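Local coordinates for AT-less polyketide synthase (Streptomyces platensis subsp. rosaceus, PDB 4QYR), which probably catalyses the carbon-carbon bond-forming condensation of acyl chains on carrier proteins, as a ketosynthase domain of the AT-less synthase that builds isomigrastatin, at residues Gly49-Val54 and Leu204-Phe209; Val159-Gly164 and Val545-Glu550; Ala266-Gly271 and Ala285-Asp290. All coordinates share one frame; numbering follows the deposited sequence.

Interaction 1. Residues Gly49-Val54 and Leu204-Phe209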
loop_
_atom_site.group_PDB
_atom_site.type_symbol
_atom_site.label_atom_id
_atom_site.label_comp_id
_atom_site.label_asym_id
_atom_site.label_seq_id
_atom_site.Cartn_x
_atom_site.Cartn_y
_atom_site.Cartn_z
ATOM N N GLY A 49 -28.405 15.648 12.035
ATOM C CA GLY A 49 -29.342 15.129 11.052
ATOM C C GLY A 49 -30.068 13.866 11.471
ATOM O O GLY A 49 -30.191 13.579 12.659
ATOM N N PRO A 50 -30.539 13.091 10.484
ATOM C CA PRO A 50 -31.380 11.916 10.726
ATOM C C PRO A 50 -30.574 10.617 10.893
ATOM O O PRO A 50 -31.107 9.609 11.370
ATOM C CB PRO A 50 -32.245 11.864 9.466
ATOM C CG PRO A 50 -31.317 12.378 8.381
ATOM C CD PRO A 50 -30.322 13.317 9.041
ATOM N N TYR A 51 -29.298 10.642 10.520
ATOM C CA TYR A 51 -28.477 9.441 10.588
ATOM C C TYR A 51 -28.323 8.904 12.007
ATOM O O TYR A 51 -27.908 7.760 12.209
ATOM C CB TYR A 51 -27.101 9.709 10.003
ATOM C CG TYR A 51 -26.359 8.438 9.692
ATOM C CD1 TYR A 51 -26.636 7.724 8.535
ATOM C CD2 TYR A 51 -25.388 7.944 10.553
ATOM C CE1 TYR A 51 -25.974 6.556 8.238
ATOM C CE2 TYR A 51 -24.713 6.768 10.265
ATOM C CZ TYR A 51 -25.013 6.081 9.102
ATOM O OH TYR A 51 -24.347 4.920 8.795
ATOM N N ALA A 52 -28.665 9.747 12.977
ATOM C CA ALA A 52 -28.587 9.421 14.397
ATOM C C ALA A 52 -29.369 8.173 14.775
ATOM O O ALA A 52 -28.919 7.399 15.615
ATOM C CB ALA A 52 -29.072 10.602 15.226
ATOM N N GLU A 53 -30.545 7.978 14.183
ATOM C CA GLU A 53 -31.302 6.779 14.514
ATOM C C GLU A 53 -31.291 5.752 13.402
ATOM O O GLU A 53 -31.919 4.711 13.518
ATOM C CB GLU A 53 -32.738 7.102 14.921
ATOM C CG GLU A 53 -32.777 8.091 16.082
ATOM C CD GLU A 53 -33.928 7.849 17.049
ATOM O OE1 GLU A 53 -34.645 6.827 16.904
ATOM O OE2 GLU A 53 -34.066 8.654 17.997
ATOM N N VAL A 54 -30.555 6.021 12.335
ATOM C CA VAL A 54 -30.080 4.934 11.486
ATOM C C VAL A 54 -29.147 4.069 12.316
ATOM O O VAL A 54 -29.110 2.848 12.173
ATOM C CB VAL A 54 -29.345 5.458 10.246
ATOM C CG1 VAL A 54 -28.748 4.317 9.472
ATOM C CG2 VAL A 54 -30.297 6.236 9.370
ATOM N N LEU A 204 -17.377 6.426 11.573
ATOM C CA LEU A 204 -18.278 7.464 11.107
ATOM C C LEU A 204 -19.510 6.904 10.420
ATOM O O LEU A 204 -20.291 7.663 9.840
ATOM C CB LEU A 204 -17.539 8.412 10.162
ATOM C CG LEU A 204 -16.344 9.126 10.806
ATOM C CD1 LEU A 204 -15.633 10.025 9.808
ATOM C CD2 LEU A 204 -16.776 9.916 12.046
ATOM N N SER A 205 -19.687 5.584 10.482
ATOM C CA SER A 205 -20.882 4.953 9.912
ATOM C C SER A 205 -21.215 3.626 10.576
ATOM O O SER A 205 -20.421 3.065 11.327
ATOM C CB SER A 205 -20.720 4.722 8.410
ATOM O OG SER A 205 -20.268 3.394 8.154
ATOM N N VAL A 206 -22.402 3.129 10.264
ATOM C CA VAL A 206 -22.926 1.892 10.827
ATOM C C VAL A 206 -22.376 0.636 10.167
ATOM O O VAL A 206 -22.165 -0.378 10.833
ATOM C CB VAL A 206 -24.446 1.845 10.695
ATOM C CG1 VAL A 206 -24.994 0.696 11.481
ATOM C CG2 VAL A 206 -25.037 3.131 11.191
ATOM N N ASP A 207 -22.168 0.722 8.854
ATOM C CA ASP A 207 -21.795 -0.410 8.019
ATOM C C ASP A 207 -20.861 -1.425 8.671
ATOM O O ASP A 207 -21.223 -2.597 8.812
ATOM C CB ASP A 207 -21.150 0.099 6.727
ATOM C CG ASP A 207 -22.118 0.897 5.868
ATOM O OD1 ASP A 207 -22.650 0.325 4.878
ATOM O OD2 ASP A 207 -22.336 2.094 6.181
ATOM N N THR A 208 -19.669 -0.990 9.072
ATOM C CA THR A 208 -18.704 -1.943 9.603
ATOM C C THR A 208 -19.099 -2.432 10.992
ATOM O O THR A 208 -18.809 -3.565 11.358
ATOM C CB THR A 208 -17.298 -1.352 9.647
ATOM O OG1 THR A 208 -17.022 -0.699 8.407
ATOM C CG2 THR A 208 -16.265 -2.441 9.869
ATOM N N PHE A 209 -19.778 -1.585 11.755
ATOM C CA PHE A 209 -20.240 -1.957 13.089
ATOM C C PHE A 209 -21.142 -3.167 12.998
ATOM O O PHE A 209 -20.901 -4.196 13.632
ATOM C CB PHE A 209 -20.993 -0.803 13.752
ATOM C CG PHE A 209 -20.114 0.144 14.506
ATOM C CD1 PHE A 209 -19.425 -0.278 15.634
ATOM C CD2 PHE A 209 -19.988 1.472 14.101
ATOM C CE1 PHE A 209 -18.606 0.613 16.353
ATOM C CE2 PHE A 209 -19.173 2.378 14.810
ATOM C CZ PHE A 209 -18.476 1.948 15.932
#
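Tyr51 meets Val206 in the N-terminal half of a thiolase-fold ketosynthase, where helix 51-56 lies beside the turn leading from strand 194-201 into helix 207-214. A chi1 of -164° sets Tyr51 CG anti to the backbone N, on the side of this turn, and the ring follows. The phenol oxygen OH accepts the backbone N-H of Val206, with Val206 N 3.0 Å from Tyr51 OH and an N-H...O angle of 162°, so the bond is close to straight. The two side chains cross obliquely: Val206 CG2 comes in at a slant to the ring, 3.6 Å from Tyr51 CZ and 3.8 Å from Tyr51 CE2. Val54, one turn along the helix, rests its CB over one face of the Tyr51 ring near the rim, and Val54 CG1 lies 4.3 Å from Val206 CG2. Further out, Phe46 meets the tyrosine ring edge-to-face, and Leu131 and Ala134 of helix 127-135 also pack on it. Asp207 OD1 bonds to Asn133 ND2 of the second subunit. The turn's own link is made by the other carboxylate oxygen: Asp207 OD2 takes a hydrogen bond from Ser205 OG at 3.1 Å, on its anti side.

Interaction 2. Residues Val159-Gly164 and Val545-Glu550; sequences VLDVHG and VRREAE
Val545 and Arg547 close on Asp161, the residue that ends helix 149-160 with positive phi as the C' position of a Schellman motif. The tight part is here. Asp161 and Val545 lie alongside each other, running in opposite senses, with Asp161 CB 3.9 Å from Val545 CB. Arg547 brings its guanidinium edge-on to the helix end, and Arg547 NH1 is modelled 2.8 Å from Leu160 O as a donor, though its place is less sure because it sits too close to a neighbouring atom. The long salt bridge from Arg547 NH1 to Asp161 OD2 (3.8 Å) is doubtful for the same reason. Val545 CG1 covers one guanidinium face, 4.1 Å above its centre. The main polar partner of Asp161 lies elsewhere: OD1 accepts from Arg272 N of the second subunit. On the loose side, Arg546 turns away into solvent. Arg546 NE is 3.3 Å from Glu550 OE2, but that oxygen lies well out of the guanidinium plane, leaving charge attraction alone, and Glu550 is poorly ordered. The contact sets the loop between strand 532-535 and helix 553-561 against the C-terminal end of helix 149-160. On the helix side, Leu160 packs on Leu103 of helix 90-106 and on Leu113, while Val159 rests on Leu96 and Trp100 of that same helix.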
loop_
_atom_site.group_PDB
_atom_site.type_symbol
_atom_site.label_atom_id
_atom_site.label_comp_id
_atom_site.label_asym_id
_atom_site.label_seq_id
_atom_site.Cartn_x
_atom_site.Cartn_y
_atom_site.Cartn_z
ATOM N N VAL A 159 1.301 18.872 0.886
ATOM C CA VAL A 159 1.452 19.911 1.907
ATOM C C VAL A 159 2.920 20.137 2.300
ATOM O O VAL A 159 3.342 21.266 2.487
ATOM C CB VAL A 159 0.611 19.580 3.154
ATOM C CG1 VAL A 159 1.072 20.373 4.335
ATOM C CG2 VAL A 159 -0.862 19.860 2.869
ATOM N N LEU A 160 3.702 19.071 2.363
ATOM C CA LEU A 160 5.078 19.154 2.812
ATOM C C LEU A 160 6.078 19.374 1.689
ATOM O O LEU A 160 7.250 19.624 1.947
ATOM C CB LEU A 160 5.440 17.879 3.554
ATOM C CG LEU A 160 4.523 17.622 4.755
ATOM C CD1 LEU A 160 5.022 16.465 5.595
ATOM C CD2 LEU A 160 4.392 18.894 5.584
ATOM N N ASP A 161 5.611 19.293 0.449
ATOM C CA ASP A 161 6.479 19.345 -0.726
ATOM C C ASP A 161 7.639 18.352 -0.638
ATOM O O ASP A 161 8.797 18.716 -0.775
ATOM C CB ASP A 161 7.017 20.764 -0.947
ATOM C CG ASP A 161 7.841 20.899 -2.239
ATOM O OD1 ASP A 161 7.476 20.285 -3.273
ATOM O OD2 ASP A 161 8.871 21.616 -2.206
ATOM N N VAL A 162 7.328 17.087 -0.415
ATOM C CA VAL A 162 8.362 16.066 -0.468
ATOM C C VAL A 162 8.088 15.075 -1.618
ATOM O O VAL A 162 6.987 15.044 -2.146
ATOM C CB VAL A 162 8.448 15.339 0.845
ATOM C CG1 VAL A 162 8.666 16.336 1.923
ATOM C CG2 VAL A 162 7.165 14.590 1.074
ATOM N N HIS A 163 9.088 14.277 -1.991
ATOM C CA HIS A 163 9.049 13.508 -3.226
ATOM C C HIS A 163 9.371 12.039 -3.058
ATOM O O HIS A 163 9.630 11.345 -4.040
ATOM C CB HIS A 163 10.029 14.105 -4.223
ATOM C CG HIS A 163 9.780 15.547 -4.500
ATOM N ND1 HIS A 163 10.520 16.553 -3.913
ATOM C CD2 HIS A 163 8.853 16.159 -5.274
ATOM C CE1 HIS A 163 10.063 17.722 -4.323
ATOM N NE2 HIS A 163 9.046 17.510 -5.142
ATOM N N GLY A 164 9.384 11.569 -1.817
ATOM C CA GLY A 164 9.582 10.159 -1.570
ATOM C C GLY A 164 8.291 9.476 -1.965
ATOM O O GLY A 164 7.333 10.138 -2.331
ATOM N N VAL A 545 7.652 25.149 -1.119
ATOM C CA VAL A 545 8.554 25.173 0.040
ATOM C C VAL A 545 10.017 25.378 -0.379
ATOM O O VAL A 545 10.611 24.516 -1.037
ATOM C CB VAL A 545 8.460 23.861 0.875
ATOM C CG1 VAL A 545 9.599 23.771 1.888
ATOM C CG2 VAL A 545 7.099 23.740 1.573
ATOM N N ARG A 546 10.593 26.514 0.009
ATOM C CA ARG A 546 11.993 26.810 -0.306
ATOM C C ARG A 546 12.951 26.208 0.719
ATOM O O ARG A 546 13.175 26.777 1.785
ATOM C CB ARG A 546 12.224 28.323 -0.406
ATOM C CG ARG A 546 13.593 28.696 -0.987
ATOM C CD ARG A 546 13.638 30.113 -1.567
ATOM N NE ARG A 546 12.568 30.970 -1.063
ATOM C CZ ARG A 546 11.817 31.761 -1.827
ATOM N NH1 ARG A 546 12.021 31.815 -3.138
ATOM N NH2 ARG A 546 10.867 32.507 -1.278
ATOM N N ARG A 547 13.508 25.048 0.379
ATOM C CA ARG A 547 14.508 24.389 1.208
ATOM C C ARG A 547 15.897 24.943 0.938
ATOM O O ARG A 547 16.880 24.501 1.541
ATOM C CB ARG A 547 14.505 22.890 0.960
ATOM C CG ARG A 547 13.330 22.186 1.533
ATOM C CD ARG A 547 13.339 20.746 1.108
ATOM N NE ARG A 547 12.019 20.365 0.639
ATOM C CZ ARG A 547 11.040 19.986 1.447
ATOM N NH1 ARG A 547 9.856 19.675 0.951
ATOM N NH2 ARG A 547 11.250 19.912 2.753
ATOM N N GLU A 548 15.970 25.890 0.006
ATOM C CA GLU A 548 17.214 26.580 -0.287
ATOM C C GLU A 548 17.570 27.533 0.840
ATOM O O GLU A 548 16.692 28.038 1.534
ATOM C CB GLU A 548 17.113 27.359 -1.593
ATOM C CG GLU A 548 16.380 26.638 -2.708
ATOM C CD GLU A 548 16.107 27.554 -3.893
ATOM O OE1 GLU A 548 15.525 28.649 -3.690
ATOM O OE2 GLU A 548 16.494 27.189 -5.027
ATOM N N ALA A 549 18.860 27.782 1.014
ATOM C CA ALA A 549 19.315 28.698 2.047
ATOM C C ALA A 549 19.509 30.095 1.475
ATOM O O ALA A 549 20.530 30.382 0.853
ATOM C CB ALA A 549 20.595 28.192 2.665
ATOM N N GLU A 550 18.522 30.960 1.668
ATOM C CA GLU A 550 18.669 32.350 1.258
ATOM C C GLU A 550 18.662 33.271 2.475
ATOM O O GLU A 550 18.067 32.959 3.511
ATOM C CB GLU A 550 17.566 32.751 0.284
ATOM C CG GLU A 550 16.224 32.971 0.948
ATOM C CD GLU A 550 15.218 33.602 0.012
ATOM O OE1 GLU A 550 15.643 34.153 -1.028
ATOM O OE2 GLU A 550 14.008 33.559 0.320
#

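Interaction 3. Residues Ala266-Gly271 and Ala285-Asp290; sequences AENHGG and AALIQD
Leu287 lays its side chain against the backbone of Ala266 and Glu267 and the amide of Asn268, where helix 281-291 packs on strand 260-269 in the C-terminal half of the thiolase fold. The helix belongs to a beta-alpha-beta crossover from this strand to the parallel strand 302-304; the axes of strand 266-269 and helix 285-290 run nearly antiparallel, at 159°, and approach to 7.5 Å. Starting at CB, Leu287 first meets the amide of Asn268, with Asn268 ND2 3.8 Å from Leu287 CB and OD1 at nearly the same distance. CG stands anti to the backbone N (chi1 173°), and chi2 of 82° then turns CD1 onto the strand. There Leu287 CD1 lies 3.4 Å from Ala266 O. The same methyl, Leu287 CD1, is 3.6 Å from Glu267 CA and also touches Asn268 OD1, so it rests on polar and apolar atoms alike. The Asn268 amide is held from both ends: ND2 donates to Ala283 O and OD1 accepts from Asn429 ND2 of strand 428-435. That strand also packs on Leu287, through Asn429 and His431. Glu267 points the other way, where OE1 forms a salt bridge with Arg182, and its backbone O is bonded by Arg191 of the second subunit. One turn on from Leu287, Asp290 starts toward the strand and brings OD2 to it, while OD1 forms a salt bridge with Arg293. The contact finishes at Ala266, whose CB sits 3.5 Å from Asp290 OD2.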
loop_
_atom_site.group_PDB
_atom_site.type_symbol
_atom_site.label_atom_id
_atom_site.label_comp_id
_atom_site.label_asym_id
_atom_site.label_seq_id
_atom_site.Cartn_x
_atom_site.Cartn_y
_atom_site.Cartn_z
ATOM N N ALA A 266 9.389 -7.023 10.670
ATOM C CA ALA A 266 9.019 -8.003 9.642
ATOM C C ALA A 266 7.533 -7.977 9.346
ATOM O O ALA A 266 6.751 -7.601 10.213
ATOM C CB ALA A 266 9.442 -9.411 10.070
ATOM N N GLU A 267 7.145 -8.369 8.130
ATOM C CA GLU A 267 5.731 -8.585 7.796
ATOM C C GLU A 267 5.592 -9.857 6.972
ATOM O O GLU A 267 6.527 -10.266 6.302
ATOM C CB GLU A 267 5.134 -7.394 7.035
ATOM C CG GLU A 267 5.352 -7.468 5.541
ATOM C CD GLU A 267 4.631 -6.373 4.741
ATOM O OE1 GLU A 267 5.324 -5.615 4.018
ATOM O OE2 GLU A 267 3.382 -6.279 4.809
ATOM N N ASN A 268 4.434 -10.497 7.050
ATOM C CA ASN A 268 4.175 -11.719 6.287
ATOM C C ASN A 268 2.690 -11.956 6.215
ATOM O O ASN A 268 1.926 -11.201 6.785
ATOM C CB ASN A 268 4.885 -12.937 6.894
ATOM C CG ASN A 268 4.178 -13.510 8.137
ATOM O OD1 ASN A 268 3.252 -12.914 8.696
ATOM N ND2 ASN A 268 4.658 -14.670 8.591
ATOM N N HIS A 269 2.261 -12.992 5.521
ATOM C CA HIS A 269 0.841 -13.235 5.486
ATOM C C HIS A 269 0.569 -14.641 5.946
ATOM O O HIS A 269 1.402 -15.523 5.798
ATOM C CB HIS A 269 0.257 -13.010 4.098
ATOM C CG HIS A 269 -1.231 -13.173 4.047
ATOM N ND1 HIS A 269 -1.841 -14.389 3.826
ATOM C CD2 HIS A 269 -2.233 -12.273 4.187
ATOM C CE1 HIS A 269 -3.152 -14.230 3.832
ATOM N NE2 HIS A 269 -3.417 -12.957 4.053
ATOM N N GLY A 270 -0.617 -14.829 6.508
ATOM C CA GLY A 270 -1.021 -16.097 7.080
ATOM C C GLY A 270 -1.165 -17.264 6.128
ATOM O O GLY A 270 -1.001 -18.395 6.557
ATOM N N GLY A 271 -1.462 -17.012 4.854
ATOM C CA GLY A 271 -1.725 -18.095 3.911
ATOM C C GLY A 271 -3.029 -18.792 4.267
ATOM O O GLY A 271 -3.958 -18.143 4.698
ATOM N N ALA A 285 4.393 -17.053 14.486
ATOM C CA ALA A 285 5.704 -17.426 14.967
ATOM C C ALA A 285 6.771 -17.055 13.954
ATOM O O ALA A 285 7.738 -16.379 14.290
ATOM C CB ALA A 285 5.748 -18.887 15.258
ATOM N N ALA A 286 6.573 -17.489 12.710
ATOM C CA ALA A 286 7.568 -17.319 11.654
ATOM C C ALA A 286 7.919 -15.858 11.485
ATOM O O ALA A 286 9.066 -15.508 11.236
ATOM C CB ALA A 286 7.063 -17.885 10.376
ATOM N N LEU A 287 6.897 -15.022 11.649
ATOM C CA LEU A 287 6.994 -13.573 11.608
ATOM C C LEU A 287 7.952 -13.036 12.634
ATOM O O LEU A 287 8.885 -12.321 12.312
ATOM C CB LEU A 287 5.622 -12.948 11.852
ATOM C CG LEU A 287 5.554 -11.432 12.003
ATOM C CD1 LEU A 287 5.551 -10.799 10.627
ATOM C CD2 LEU A 287 4.329 -11.015 12.755
ATOM N N ILE A 288 7.690 -13.367 13.891
ATOM C CA ILE A 288 8.492 -12.887 15.005
ATOM C C ILE A 288 9.943 -13.296 14.864
ATOM O O ILE A 288 10.828 -12.442 14.986
ATOM C CB ILE A 288 7.931 -13.391 16.329
ATOM C CG1 ILE A 288 6.577 -12.731 16.556
ATOM C CG2 ILE A 288 8.868 -13.051 17.475
ATOM C CD1 ILE A 288 5.699 -13.504 17.447
ATOM N N GLN A 289 10.187 -14.574 14.575
ATOM C CA GLN A 289 11.550 -15.055 14.371
ATOM C C GLN A 289 12.262 -14.282 13.287
ATOM O O GLN A 289 13.460 -14.016 13.379
ATOM C CB GLN A 289 11.549 -16.526 14.018
ATOM C CG GLN A 289 10.741 -17.320 14.984
ATOM C CD GLN A 289 10.971 -18.788 14.842
ATOM O OE1 GLN A 289 11.952 -19.220 14.232
ATOM N NE2 GLN A 289 10.070 -19.581 15.407
ATOM N N ASP A 290 11.507 -13.935 12.256
ATOM C CA ASP A 290 12.021 -13.135 11.166
ATOM C C ASP A 290 12.468 -11.752 11.687
ATOM O O ASP A 290 13.561 -11.286 11.378
ATOM C CB ASP A 290 10.949 -13.026 10.084
ATOM C CG ASP A 290 11.440 -12.356 8.829
ATOM O OD1 ASP A 290 12.668 -12.214 8.696
ATOM O OD2 ASP A 290 10.598 -11.972 7.974
#

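In the fold
Interaction 3 is the buried one, a strand and helix meeting by van der Waals contact of methyls with polar and apolar atoms, beside a fixed amide. Interactions 1 and 2 are only partly buried; interaction 1 has a clear backbone hydrogen bond, while that of interaction 2 is less certain. Interaction 1 joins two parts of the N-terminal half, whereas interaction 2 ties that half to a loop far along the chain. Within one chain no two of the contacts touch: the nearest atoms of interactions 2 and 3 are about 17 Å apart. The dimer brings those two together, because segment 159-164 of one subunit packs on 266-271 of the other. Interaction 1 touches the second subunit through Asp207.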